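Side-chain contacts in type III secretion system effector protein ExoU (PDB 4QMK), which probably acts as a patatin-like phospholipase injected into host cells, where a phosphatidylinositol 4,5-bisphosphate binding domain brings it to the plasma membrane: residues 191-194 and 195-199; 230-233 and 234-237. One frame throughout, in Å; residues are numbered along the deposited sequence.

Contact 1: 191-194 and 195-199; sequences ESRQ and SILAH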
ATOM      1  N   GLU A 191      22.566   1.197  10.972  1.00 42.75           N
ATOM      2  CA  GLU A 191      22.668   0.708  12.337  1.00 44.58           C
ATOM      3  C   GLU A 191      21.518  -0.227  12.722  1.00 46.39           C
ATOM      4  O   GLU A 191      21.748  -1.248  13.392  1.00 52.58           O
ATOM      5  CB  GLU A 191      22.786   1.878  13.299  1.00 43.51           C
ATOM      6  CG  GLU A 191      24.053   2.686  13.094  1.00 49.13           C
ATOM      7  CD  GLU A 191      25.295   1.902  13.459  1.00 53.87           C
ATOM      8  OE1 GLU A 191      25.278   1.217  14.515  1.00 50.75           O
ATOM      9  OE2 GLU A 191      26.278   1.959  12.661  1.00 62.15           O
ATOM     10  N   SER A 192      20.294   0.077  12.290  1.00 44.53           N
ATOM     11  CA  SER A 192      19.156  -0.816  12.591  1.00 44.44           C
ATOM     12  C   SER A 192      19.285  -2.155  11.852  1.00 42.78           C
ATOM     13  O   SER A 192      19.070  -3.223  12.433  1.00 39.63           O
ATOM     14  CB  SER A 192      17.816  -0.140  12.294  1.00 45.70           C
ATOM     15  OG  SER A 192      17.819   0.508  11.039  1.00 57.91           O
ATOM     16  N   ARG A 193      19.672  -2.085  10.580  1.00 47.22           N
ATOM     17  CA  ARG A 193      19.946  -3.293   9.747  1.00 47.27           C
ATOM     18  C   ARG A 193      20.964  -4.214  10.446  1.00 49.90           C
ATOM     19  O   ARG A 193      20.673  -5.400  10.710  1.00 48.37           O
ATOM     20  CB  ARG A 193      20.500  -2.891   8.363  1.00 45.52           C
ATOM     21  CG  ARG A 193      20.262  -3.895   7.241  1.00 47.50           C
ATOM     22  CD  ARG A 193      21.127  -3.686   5.986  1.00 50.11           C
ATOM     23  NE  ARG A 193      21.559  -2.313   5.773  1.00 56.11           N
ATOM     24  CZ  ARG A 193      20.864  -1.343   5.170  1.00 58.67           C
ATOM     25  NH1 ARG A 193      21.408  -0.135   5.064  1.00 64.33           N
ATOM     26  NH2 ARG A 193      19.645  -1.548   4.673  1.00 56.57           N
ATOM     27  N   GLN A 194      22.154  -3.668  10.738  1.00 48.59           N
ATOM     28  CA  GLN A 194      23.225  -4.440  11.350  1.00 49.27           C
ATOM     29  C   GLN A 194      22.710  -5.098  12.609  1.00 48.28           C
ATOM     30  O   GLN A 194      22.705  -6.328  12.716  1.00 46.89           O
ATOM     31  CB  GLN A 194      24.423  -3.531  11.567  1.00 55.63           C
ATOM     32  CG  GLN A 194      25.402  -3.858  12.675  1.00 57.65           C
ATOM     33  CD  GLN A 194      26.602  -2.916  12.619  1.00 61.36           C
ATOM     34  OE1 GLN A 194      26.530  -1.813  12.052  1.00 55.48           O
ATOM     35  NE2 GLN A 194      27.718  -3.354  13.187  1.00 71.22           N
ATOM     36  N   SER A 195      22.164  -4.274  13.502  1.00 46.83           N
ATOM     37  CA  SER A 195      21.584  -4.747  14.767  1.00 44.40           C
ATOM     38  C   SER A 195      20.571  -5.844  14.566  1.00 42.70           C
ATOM     39  O   SER A 195      20.663  -6.881  15.204  1.00 43.12           O
ATOM     40  CB  SER A 195      20.927  -3.598  15.487  1.00 42.41           C
ATOM     41  OG  SER A 195      20.155  -4.076  16.554  1.00 44.44           O
ATOM     42  N   ILE A 196      19.633  -5.637  13.649  1.00 40.88           N
ATOM     43  CA  ILE A 196      18.598  -6.633  13.379  1.00 40.25           C
ATOM     44  C   ILE A 196      19.160  -7.939  12.834  1.00 45.14           C
ATOM     45  O   ILE A 196      18.799  -9.030  13.283  1.00 44.71           O
ATOM     46  CB  ILE A 196      17.581  -6.107  12.374  1.00 41.81           C
ATOM     47  CG1 ILE A 196      16.631  -5.140  13.051  1.00 41.36           C
ATOM     48  CG2 ILE A 196      16.766  -7.242  11.784  1.00 46.27           C
ATOM     49  CD1 ILE A 196      15.730  -4.394  12.093  1.00 38.64           C
ATOM     50  N   LEU A 197      20.053  -7.841  11.856  1.00 48.83           N
ATOM     51  CA  LEU A 197      20.653  -9.044  11.280  1.00 48.26           C
ATOM     52  C   LEU A 197      21.358  -9.865  12.350  1.00 50.10           C
ATOM     53  O   LEU A 197      21.142 -11.079  12.447  1.00 54.89           O
ATOM     54  CB  LEU A 197      21.606  -8.694  10.143  1.00 47.24           C
ATOM     55  CG  LEU A 197      20.891  -8.165   8.903  1.00 46.89           C
ATOM     56  CD1 LEU A 197      21.862  -7.815   7.790  1.00 49.13           C
ATOM     57  CD2 LEU A 197      19.850  -9.128   8.378  1.00 47.74           C
ATOM     58  N   ALA A 198      22.195  -9.202  13.143  1.00 49.60           N
ATOM     59  CA  ALA A 198      22.896  -9.859  14.231  1.00 48.93           C
ATOM     60  C   ALA A 198      21.876 -10.634  15.070  1.00 49.50           C
ATOM     61  O   ALA A 198      22.038 -11.823  15.314  1.00 53.02           O
ATOM     62  CB  ALA A 198      23.638  -8.833  15.082  1.00 45.90           C
ATOM     63  N   HIS A 199      20.806  -9.969  15.482  1.00 50.40           N
ATOM     64  CA  HIS A 199      19.803 -10.631  16.313  1.00 51.31           C
ATOM     65  C   HIS A 199      19.177 -11.800  15.584  1.00 51.59           C
ATOM     66  O   HIS A 199      19.067 -12.875  16.133  1.00 49.29           O
ATOM     67  CB  HIS A 199      18.730  -9.650  16.822  1.00 47.58           C
ATOM     68  CG  HIS A 199      19.204  -8.757  17.931  1.00 48.42           C
ATOM     69  ND1 HIS A 199      19.199  -9.143  19.253  1.00 49.10           N
ATOM     70  CD2 HIS A 199      19.710  -7.498  17.918  1.00 51.48           C
ATOM     71  CE1 HIS A 199      19.688  -8.171  20.007  1.00 48.28           C
ATOM     72  NE2 HIS A 199      20.012  -7.161  19.219  1.00 50.30           N
TER

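Contact 2: 230-233 and 234-237; sequences LEVL and SRHI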
ATOM      1  N   LEU A 230       9.474  -4.752  12.096  1.00 38.06           N
ATOM      2  CA  LEU A 230       9.668  -4.696  13.527  1.00 37.87           C
ATOM      3  C   LEU A 230       8.569  -5.454  14.267  1.00 36.76           C
ATOM      4  O   LEU A 230       8.863  -6.320  15.058  1.00 38.08           O
ATOM      5  CB  LEU A 230       9.784  -3.237  13.994  1.00 38.94           C
ATOM      6  CG  LEU A 230      11.127  -2.542  13.702  1.00 37.85           C
ATOM      7  CD1 LEU A 230      11.166  -1.162  14.325  1.00 39.00           C
ATOM      8  CD2 LEU A 230      12.285  -3.328  14.249  1.00 35.79           C
ATOM      9  N   GLU A 231       7.312  -5.177  13.957  1.00 39.01           N
ATOM     10  CA  GLU A 231       6.192  -5.901  14.567  1.00 47.18           C
ATOM     11  C   GLU A 231       6.348  -7.430  14.444  1.00 45.90           C
ATOM     12  O   GLU A 231       6.228  -8.150  15.426  1.00 47.61           O
ATOM     13  CB  GLU A 231       4.880  -5.480  13.914  1.00 53.21           C
ATOM     14  CG  GLU A 231       3.664  -6.329  14.263  1.00 64.08           C
ATOM     15  CD  GLU A 231       2.559  -6.148  13.222  1.00 83.48           C
ATOM     16  OE1 GLU A 231       2.693  -6.711  12.103  1.00 91.81           O
ATOM     17  OE2 GLU A 231       1.554  -5.448  13.515  1.00 88.64           O
ATOM     18  N   VAL A 232       6.580  -7.902  13.228  1.00 43.02           N
ATOM     19  CA  VAL A 232       6.773  -9.330  12.944  1.00 45.27           C
ATOM     20  C   VAL A 232       7.961  -9.930  13.699  1.00 46.61           C
ATOM     21  O   VAL A 232       7.846 -10.974  14.368  1.00 47.78           O
ATOM     22  CB  VAL A 232       6.992  -9.556  11.445  1.00 44.55           C
ATOM     23  CG1 VAL A 232       7.497 -10.959  11.191  1.00 48.70           C
ATOM     24  CG2 VAL A 232       5.693  -9.309  10.672  1.00 45.43           C
ATOM     25  N   LEU A 233       9.086  -9.234  13.627  1.00 43.78           N
ATOM     26  CA  LEU A 233      10.273  -9.666  14.301  1.00 41.45           C
ATOM     27  C   LEU A 233      10.116  -9.725  15.813  1.00 42.59           C
ATOM     28  O   LEU A 233      10.685 -10.617  16.451  1.00 40.25           O
ATOM     29  CB  LEU A 233      11.400  -8.712  13.965  1.00 41.76           C
ATOM     30  CG  LEU A 233      11.963  -8.806  12.576  1.00 41.13           C
ATOM     31  CD1 LEU A 233      13.071  -7.777  12.408  1.00 42.04           C
ATOM     32  CD2 LEU A 233      12.493 -10.202  12.341  1.00 44.10           C
ATOM     33  N   SER A 234       9.387  -8.759  16.395  1.00 42.14           N
ATOM     34  CA  SER A 234       9.175  -8.720  17.868  1.00 44.41           C
ATOM     35  C   SER A 234       8.444  -9.963  18.402  1.00 47.92           C
ATOM     36  O   SER A 234       8.651 -10.361  19.539  1.00 53.82           O
ATOM     37  CB  SER A 234       8.422  -7.447  18.315  1.00 42.67           C
ATOM     38  OG  SER A 234       7.033  -7.478  17.963  1.00 40.71           O
ATOM     39  N   ARG A 235       7.620 -10.589  17.575  1.00 47.79           N
ATOM     40  CA  ARG A 235       6.921 -11.803  18.002  1.00 54.43           C
ATOM     41  C   ARG A 235       7.875 -12.962  18.281  1.00 52.21           C
ATOM     42  O   ARG A 235       7.545 -13.827  19.066  1.00 54.13           O
ATOM     43  CB  ARG A 235       5.938 -12.293  16.934  1.00 58.82           C
ATOM     44  CG  ARG A 235       4.819 -11.345  16.553  1.00 58.82           C
ATOM     45  CD  ARG A 235       4.233 -11.942  15.287  1.00 63.85           C
ATOM     46  NE  ARG A 235       3.580 -10.980  14.417  1.00 71.47           N
ATOM     47  CZ  ARG A 235       3.444 -11.142  13.098  1.00 69.22           C
ATOM     48  NH1 ARG A 235       3.941 -12.223  12.493  1.00 72.09           N
ATOM     49  NH2 ARG A 235       2.836 -10.201  12.375  1.00 70.41           N
ATOM     50  N   HIS A 236       9.017 -12.996  17.605  1.00 47.63           N
ATOM     51  CA  HIS A 236       9.944 -14.121  17.718  1.00 51.37           C
ATOM     52  C   HIS A 236      11.253 -13.790  18.380  1.00 50.39           C
ATOM     53  O   HIS A 236      12.013 -14.700  18.708  1.00 54.18           O
ATOM     54  CB  HIS A 236      10.244 -14.713  16.316  1.00 53.42           C
ATOM     55  CG  HIS A 236       9.010 -14.998  15.507  1.00 58.12           C
ATOM     56  ND1 HIS A 236       8.298 -16.171  15.627  1.00 58.73           N
ATOM     57  CD2 HIS A 236       8.336 -14.242  14.602  1.00 59.18           C
ATOM     58  CE1 HIS A 236       7.244 -16.128  14.830  1.00 60.63           C
ATOM     59  NE2 HIS A 236       7.242 -14.970  14.197  1.00 59.52           N
ATOM     60  N   ILE A 237      11.548 -12.491  18.502  1.00 51.19           N
ATOM     61  CA  ILE A 237      12.815 -11.995  19.059  1.00 47.38           C
ATOM     62  C   ILE A 237      12.482 -10.886  20.058  1.00 47.08           C
ATOM     63  O   ILE A 237      12.166  -9.753  19.663  1.00 47.85           O
ATOM     64  CB  ILE A 237      13.744 -11.436  17.963  1.00 45.52           C
ATOM     65  CG1 ILE A 237      13.883 -12.457  16.841  1.00 48.60           C
ATOM     66  CG2 ILE A 237      15.115 -11.101  18.536  1.00 46.09           C
ATOM     67  CD1 ILE A 237      14.722 -11.996  15.674  1.00 49.09           C
TER

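Contact 1: 191-194 and 195-199
L197 and A198 donate their backbone N-H groups to carbonyls one turn back. L197 N to R193 O is 2.8 Å and A198 N to Q194 O is 2.9 Å, both nearly straight at the hydrogen. S195 N bonds E191 O in the same i to i+4 pattern, with the donor tilted 30° from the carbonyl plane, and I196 N bonds S192 O at a smaller tilt. The four bonds carry two regular turns through the C-terminal half of α-helix 183-201, which lies in the patatin-like phospholipase region.

The aliphatic side chains pack mainly on backbone carbonyls of the preceding turn. I196 lays its CG1 branch alongside the peptide of S192, with CG1 3.2 Å from S192 O; chi1 of -77° places that branch beside its own N, over the preceding turn. L197 CG sits 3.3 Å from R193 O, while its CD1 makes an apolar contact with the aliphatic CG of R193 at 4.3 Å.

The polar ends look elsewhere. S195 OG, swung anti to the backbone N (chi1 169°), bonds S115 O, and S192 OG turns back to I188 O. R193 NH1 is held by N190 OD1, and H199 NE2 reaches G116 O.

Contact 2: 230-233 and 234-237
R235 folds back over V232 and ends beside E231. V232 CG2 lies over one face of the guanidinium, 3.4 Å from R235 NH2, and V232 CA is over its centre. R235 NH2 also forms a long salt bridge of 3.5 Å with E231 OE1, the carboxylate and guanidinium planes standing 33° apart. With chi1 at -61° and the chain extended from CG to NE, R235 runs back along the preceding turn.

S234 OG turns onto its own helix and donates to E231 O at 2.7 Å; chi1 of 73° sets the hydroxyl between backbone N and carbonyl carbon. Its N bonds L230 O in the helical manner. Next the helix 227-236 runs out: R235 N approaches V232 O from above the carbonyl plane at 3.2 Å, and L233 O takes both H236 N and I237 N, the latter at 2.9 Å. L233 CD2 and I237 CD1 touch loosely at 4.4 Å.

Farther out, E211 of helix 210-221 takes R235 NH1 on OE2 and H236 NE2 on OE1. The R235 charge is probably shared between E211 and E231; the pairing with E211, backed by the longer one to E231 and by V232 on one face, probably limits how the guanidinium can turn.

Contacts 1 and 2 belong to different helices, 183-201 and 227-236, that pack together: I196 CG2 lies 3.8 Å from L233 CD1, and H199 meets I237. Each is partly buried, but contact 2 has the larger core share, with L230, V232, L233 and I237 enclosed against S192 and I196 in contact 1, and it lies nearer the centre of the chain. Helix 210-221 touches both, through L219 for 191-199 and E211 and V212 for 230-237. Both use serine hydroxyls on carbonyls, S195 leaving its continuous helix for S115 and S234 staying within its own; contact 2, where a helix ends, adds ionic pairing and the shared acceptor L233 O.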